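Local coordinates for protein MymaA.19257.a.B3 (Mycobacterium marinum, PDB 6Q10) that is of unknown function but, as the soluble LytR_C-type domain of a probably membrane-anchored protein, is probably linked to the mycobacterial cell envelope, at residues L10-M19 / C97-R105. Residues are numbered along the deposited sequence; the frame is centred on the assembly and turned at random.
Sequences LGERVSRTEM and CTELFNDGR. With EDO (1,2-ethanediol), chain B.
E12 and N102 form an antiparallel hydrogen-bonded pair in which each backbone serves the other: E12 N reaches N102 O at 2.9 Å, and N102 N reaches E12 O at 2.8 Å. V14 N donates to L100 O almost straight (170°). A 1,2-ethanediol, probably from the crystallisation liquor, bridges the other two polar atoms: its O1 accepts from L100 N and donates to V14 O (2.7 Å). R13 NE also donates to O1, and R13 NH2 to O2 at 2.9 Å, two bonds that would limit rotation of the guanidinium in this crystal. That group stacks on the E99 carboxylate, planes 23° apart; NH2 to E99 OE2 is 3.3 Å, a salt bridge of charges alone. With CG anti to the backbone N (chi1 179°) and a bend at chi2, R13 lays CD over one face of the F101 ring, while L10 CB covers the opposite face. L10 O, buried against F101 CB, has no polar partner. N102 OD1 accepts from G104 N in an Asx turn, and its ND2 is hydrogen-bonded to T82 OG1. F101 carries the backbone bonding on to strand 76-80, and 12-14 lies antiparallel to 99-102 as an outermost strand of the mixed sheet of this alpha/beta domain.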
ATOM      1  N   LEU A  10      14.947   8.215  -0.550  1.00 68.92           N
ATOM      2  CA  LEU A  10      13.742   7.440  -0.838  1.00 55.47           C
ATOM      3  C   LEU A  10      13.008   7.936  -2.076  1.00 40.25           C
ATOM      4  O   LEU A  10      11.959   7.388  -2.432  1.00 40.63           O
ATOM      5  CB  LEU A  10      12.792   7.489   0.360  1.00 49.36           C
ATOM      6  CG  LEU A  10      13.310   6.956   1.689  1.00 45.75           C
ATOM      7  CD1 LEU A  10      12.709   7.749   2.815  1.00 45.01           C
ATOM      8  CD2 LEU A  10      12.936   5.503   1.816  1.00 48.03           C
ATOM      9  N   GLY A  11      13.507   8.977  -2.715  1.00 33.29           N
ATOM     10  CA  GLY A  11      12.841   9.528  -3.867  1.00 36.07           C
ATOM     11  C   GLY A  11      11.884  10.635  -3.487  1.00 37.63           C
ATOM     12  O   GLY A  11      12.057  11.310  -2.469  1.00 42.40           O
ATOM     13  N   GLU A  12      10.870  10.833  -4.307  1.00 28.42           N
ATOM     14  CA  GLU A  12      10.017  12.007  -4.194  1.00 29.38           C
ATOM     15  C   GLU A  12       8.805  11.674  -3.335  1.00 32.35           C
ATOM     16  O   GLU A  12       8.128  10.681  -3.585  1.00 25.58           O
ATOM     17  CB  GLU A  12       9.599  12.469  -5.595  1.00 35.16           C
ATOM     18  CG  GLU A  12       8.320  13.304  -5.657  1.00 51.42           C
ATOM     19  CD  GLU A  12       7.787  13.447  -7.080  1.00 70.60           C
ATOM     20  OE1 GLU A  12       7.854  12.462  -7.852  1.00 73.71           O
ATOM     21  OE2 GLU A  12       7.304  14.546  -7.426  1.00 77.74           O
ATOM     22  N   ARG A  13       8.556  12.482  -2.304  1.00 28.25           N
ATOM     23  CA  ARG A  13       7.335  12.324  -1.515  1.00 26.74           C
ATOM     24  C   ARG A  13       6.132  12.690  -2.377  1.00 26.81           C
ATOM     25  O   ARG A  13       6.093  13.764  -2.986  1.00 32.46           O
ATOM     26  CB  ARG A  13       7.417  13.218  -0.268  1.00 28.74           C
ATOM     27  CG  ARG A  13       6.177  13.169   0.642  1.00 34.04           C
ATOM     28  CD  ARG A  13       6.075  11.870   1.448  1.00 30.05           C
ATOM     29  NE  ARG A  13       5.007  11.970   2.445  1.00 32.06           N
ATOM     30  CZ  ARG A  13       5.152  12.514   3.645  1.00 43.59           C
ATOM     31  NH1 ARG A  13       6.323  13.029   4.005  1.00 49.26           N
ATOM     32  NH2 ARG A  13       4.117  12.553   4.486  1.00 45.27           N
ATOM     33  N   VAL A  14       5.151  11.785  -2.461  1.00 24.68           N
ATOM     34  CA  VAL A  14       3.966  12.009  -3.281  1.00 24.46           C
ATOM     35  C   VAL A  14       2.842  12.469  -2.360  1.00 24.78           C
ATOM     36  O   VAL A  14       2.632  11.877  -1.298  1.00 24.26           O
ATOM     37  CB  VAL A  14       3.597  10.742  -4.061  1.00 24.72           C
ATOM     38  CG1 VAL A  14       2.271  10.916  -4.747  1.00 25.40           C
ATOM     39  CG2 VAL A  14       4.702  10.441  -5.087  1.00 25.48           C
ATOM     40  N   SER A  15       2.140  13.534  -2.743  1.00 26.54           N
ATOM     41  CA  SER A  15       1.119  14.113  -1.877  1.00 26.57           C
ATOM     42  C   SER A  15      -0.153  13.272  -1.859  1.00 25.21           C
ATOM     43  O   SER A  15      -0.458  12.532  -2.804  1.00 25.52           O
ATOM     44  CB  SER A  15       0.763  15.545  -2.318  1.00 28.59           C
ATOM     45  OG  SER A  15       0.134  15.520  -3.589  1.00 27.83           O
ATOM     46  N   ARG A  16      -0.871  13.360  -0.739  1.00 26.13           N
ATOM     47  CA  ARG A  16      -2.209  12.779  -0.668  1.00 25.77           C
ATOM     48  C   ARG A  16      -3.072  13.277  -1.818  1.00 25.35           C
ATOM     49  O   ARG A  16      -3.856  12.520  -2.409  1.00 24.78           O
ATOM     50  CB  ARG A  16      -2.844  13.132   0.679  1.00 29.55           C
ATOM     51  CG  ARG A  16      -4.318  12.827   0.769  1.00 35.91           C
ATOM     52  CD  ARG A  16      -4.998  13.671   1.867  1.00 47.52           C
ATOM     53  NE  ARG A  16      -5.380  14.987   1.364  1.00 51.58           N
ATOM     54  CZ  ARG A  16      -5.000  16.148   1.889  1.00 53.06           C
ATOM     55  NH1 ARG A  16      -4.228  16.180   2.967  1.00 62.04           N
ATOM     56  NH2 ARG A  16      -5.405  17.280   1.334  1.00 44.03           N
ATOM     57  N   THR A  17      -2.949  14.563  -2.144  1.00 26.45           N
ATOM     58  CA  THR A  17      -3.780  15.141  -3.191  1.00 26.45           C
ATOM     59  C   THR A  17      -3.529  14.460  -4.524  1.00 30.18           C
ATOM     60  O   THR A  17      -4.470  14.056  -5.217  1.00 30.36           O
ATOM     61  CB  THR A  17      -3.504  16.635  -3.282  1.00 28.59           C
ATOM     62  OG1 THR A  17      -3.857  17.245  -2.041  1.00 31.45           O
ATOM     63  CG2 THR A  17      -4.273  17.255  -4.431  1.00 33.05           C
ATOM     64  N   GLU A  18      -2.256  14.284  -4.877  1.00 25.22           N
ATOM     65  CA  GLU A  18      -1.937  13.651  -6.145  1.00 27.40           C
ATOM     66  C   GLU A  18      -2.379  12.198  -6.158  1.00 25.52           C
ATOM     67  O   GLU A  18      -2.994  11.742  -7.128  1.00 28.71           O
ATOM     68  CB  GLU A  18      -0.442  13.757  -6.427  1.00 30.10           C
ATOM     69  CG  GLU A  18      -0.055  13.014  -7.716  1.00 36.07           C
ATOM     70  CD  GLU A  18       1.370  13.272  -8.153  1.00 42.81           C
ATOM     71  OE1 GLU A  18       2.086  14.008  -7.443  1.00 40.67           O
ATOM     72  OE2 GLU A  18       1.780  12.730  -9.209  1.00 48.55           O
ATOM     73  N   MET A  19      -2.121  11.458  -5.071  1.00 22.98           N
ATOM     74  CA  MET A  19      -2.435  10.034  -5.133  1.00 23.23           C
ATOM     75  C   MET A  19      -3.933   9.759  -5.095  1.00 23.11           C
ATOM     76  O   MET A  19      -4.376   8.714  -5.582  1.00 24.07           O
ATOM     77  CB  MET A  19      -1.735   9.282  -4.004  1.00 22.50           C
ATOM     78  CG  MET A  19      -1.920   7.732  -4.088  1.00 24.49           C
ATOM     79  SD  MET A  19      -1.169   6.883  -5.514  1.00 36.16           S
ATOM     80  CE  MET A  19       0.293   7.846  -5.295  1.00 22.52           C
ATOM     81  N   CYS A  97      -2.295   5.326   6.267  1.00 18.79           N
ATOM     82  CA  CYS A  97      -1.539   6.303   7.042  1.00 22.50           C
ATOM     83  C   CYS A  97      -0.042   6.165   6.816  1.00 23.53           C
ATOM     84  O   CYS A  97       0.755   6.682   7.601  1.00 27.25           O
ATOM     85  CB  CYS A  97      -1.921   6.209   8.516  1.00 28.80           C
ATOM     86  SG  CYS A  97      -3.702   6.669   8.702  1.00 33.35           S
ATOM     87  N   THR A  98       0.336   5.472   5.751  1.00 20.18           N
ATOM     88  CA  THR A  98       1.728   5.396   5.328  1.00 18.47           C
ATOM     89  C   THR A  98       2.092   6.602   4.456  1.00 26.94           C
ATOM     90  O   THR A  98       1.222   7.297   3.918  1.00 25.78           O
ATOM     91  CB  THR A  98       1.995   4.103   4.568  1.00 21.15           C
ATOM     92  OG1 THR A  98       1.101   4.015   3.454  1.00 22.78           O
ATOM     93  CG2 THR A  98       1.836   2.889   5.495  1.00 20.18           C
ATOM     94  N   GLU A  99       3.400   6.867   4.363  1.00 22.56           N
ATOM     95  CA  GLU A  99       3.952   7.929   3.528  1.00 21.43           C
ATOM     96  C   GLU A  99       4.274   7.352   2.157  1.00 21.91           C
ATOM     97  O   GLU A  99       4.810   6.243   2.052  1.00 21.76           O
ATOM     98  CB  GLU A  99       5.218   8.520   4.158  1.00 24.77           C
ATOM     99  CG  GLU A  99       4.952   9.078   5.532  1.00 32.11           C
ATOM    100  CD  GLU A  99       6.006  10.068   5.951  1.00 48.92           C
ATOM    101  OE1 GLU A  99       7.110  10.037   5.368  1.00 50.50           O
ATOM    102  OE2 GLU A  99       5.718  10.887   6.852  1.00 55.45           O
ATOM    103  N   LEU A 100       3.961   8.117   1.109  1.00 19.83           N
ATOM    104  CA  LEU A 100       4.140   7.683  -0.281  1.00 20.63           C
ATOM    105  C   LEU A 100       5.429   8.244  -0.866  1.00 18.78           C
ATOM    106  O   LEU A 100       5.635   9.459  -0.837  1.00 21.33           O
ATOM    107  CB  LEU A 100       2.967   8.179  -1.138  1.00 19.78           C
ATOM    108  CG  LEU A 100       1.573   7.806  -0.648  1.00 21.05           C
ATOM    109  CD1 LEU A 100       0.520   8.575  -1.442  1.00 22.59           C
ATOM    110  CD2 LEU A 100       1.384   6.316  -0.775  1.00 24.30           C
ATOM    111  N   PHE A 101       6.244   7.367  -1.487  1.00 19.00           N
ATOM    112  CA  PHE A 101       7.484   7.779  -2.140  1.00 19.94           C
ATOM    113  C   PHE A 101       7.581   7.177  -3.530  1.00 20.88           C
ATOM    114  O   PHE A 101       7.497   5.958  -3.680  1.00 19.99           O
ATOM    115  CB  PHE A 101       8.699   7.348  -1.309  1.00 20.70           C
ATOM    116  CG  PHE A 101       8.865   8.167  -0.062  1.00 21.02           C
ATOM    117  CD1 PHE A 101       9.523   9.386  -0.092  1.00 27.30           C
ATOM    118  CD2 PHE A 101       8.293   7.731   1.128  1.00 23.99           C
ATOM    119  CE1 PHE A 101       9.655  10.136   1.059  1.00 29.09           C
ATOM    120  CE2 PHE A 101       8.439   8.486   2.285  1.00 25.57           C
ATOM    121  CZ  PHE A 101       9.094   9.689   2.232  1.00 29.13           C
ATOM    122  N   ASN A 102       7.837   8.025  -4.527  1.00 19.99           N
ATOM    123  CA  ASN A 102       8.190   7.553  -5.864  1.00 23.62           C
ATOM    124  C   ASN A 102       9.709   7.513  -5.935  1.00 22.41           C
ATOM    125  O   ASN A 102      10.363   8.562  -5.963  1.00 24.95           O
ATOM    126  CB  ASN A 102       7.600   8.465  -6.936  1.00 23.87           C
ATOM    127  CG  ASN A 102       7.874   7.964  -8.344  1.00 28.66           C
ATOM    128  OD1 ASN A 102       8.923   7.399  -8.609  1.00 28.05           O
ATOM    129  ND2 ASN A 102       6.918   8.179  -9.257  1.00 29.08           N
ATOM    130  N   ASP A 103      10.274   6.313  -5.914  1.00 22.79           N
ATOM    131  CA  ASP A 103      11.721   6.168  -5.833  1.00 23.69           C
ATOM    132  C   ASP A 103      12.356   5.979  -7.199  1.00 28.70           C
ATOM    133  O   ASP A 103      13.548   5.709  -7.281  1.00 29.79           O
ATOM    134  CB  ASP A 103      12.100   5.036  -4.868  1.00 24.68           C
ATOM    135  CG  ASP A 103      11.734   3.641  -5.378  1.00 26.81           C
ATOM    136  OD1 ASP A 103      11.153   3.482  -6.481  1.00 24.11           O
ATOM    137  OD2 ASP A 103      12.056   2.682  -4.647  1.00 31.30           O
ATOM    138  N   GLY A 104      11.593   6.173  -8.265  1.00 24.80           N
ATOM    139  CA  GLY A 104      12.160   6.203  -9.587  1.00 28.36           C
ATOM    140  C   GLY A 104      12.419   4.848 -10.190  1.00 27.38           C
ATOM    141  O   GLY A 104      13.032   4.782 -11.261  1.00 29.19           O
ATOM    142  N   ARG A 105      11.984   3.772  -9.546  1.00 24.22           N
ATOM    143  CA  ARG A 105      12.219   2.450 -10.118  1.00 24.50           C
ATOM    144  C   ARG A 105      11.499   2.311 -11.458  1.00 26.15           C
ATOM    145  O   ARG A 105      10.463   2.942 -11.700  1.00 29.15           O
ATOM    146  CB  ARG A 105      11.765   1.351  -9.152  1.00 23.53           C
ATOM    147  CG  ARG A 105      10.225   1.226  -9.024  1.00 23.37           C
ATOM    148  CD  ARG A 105       9.844   0.191  -7.992  1.00 24.63           C
ATOM    149  NE  ARG A 105      10.200   0.648  -6.652  1.00 23.47           N
ATOM    150  CZ  ARG A 105      10.037  -0.087  -5.561  1.00 25.57           C
ATOM    151  NH1 ARG A 105       9.538  -1.314  -5.658  1.00 23.12           N
ATOM    152  NH2 ARG A 105      10.433   0.386  -4.385  1.00 24.41           N
TER
HETATM  153  C1  EDO B 401       1.493  11.200   1.418  1.00 35.18           C
HETATM  154  O1  EDO B 401       2.846  10.765   1.172  1.00 25.18           O
HETATM  155  C2  EDO B 401       0.948  10.608   2.710  1.00 40.47           C
HETATM  156  O2  EDO B 401       1.800  10.950   3.808  1.00 42.77           O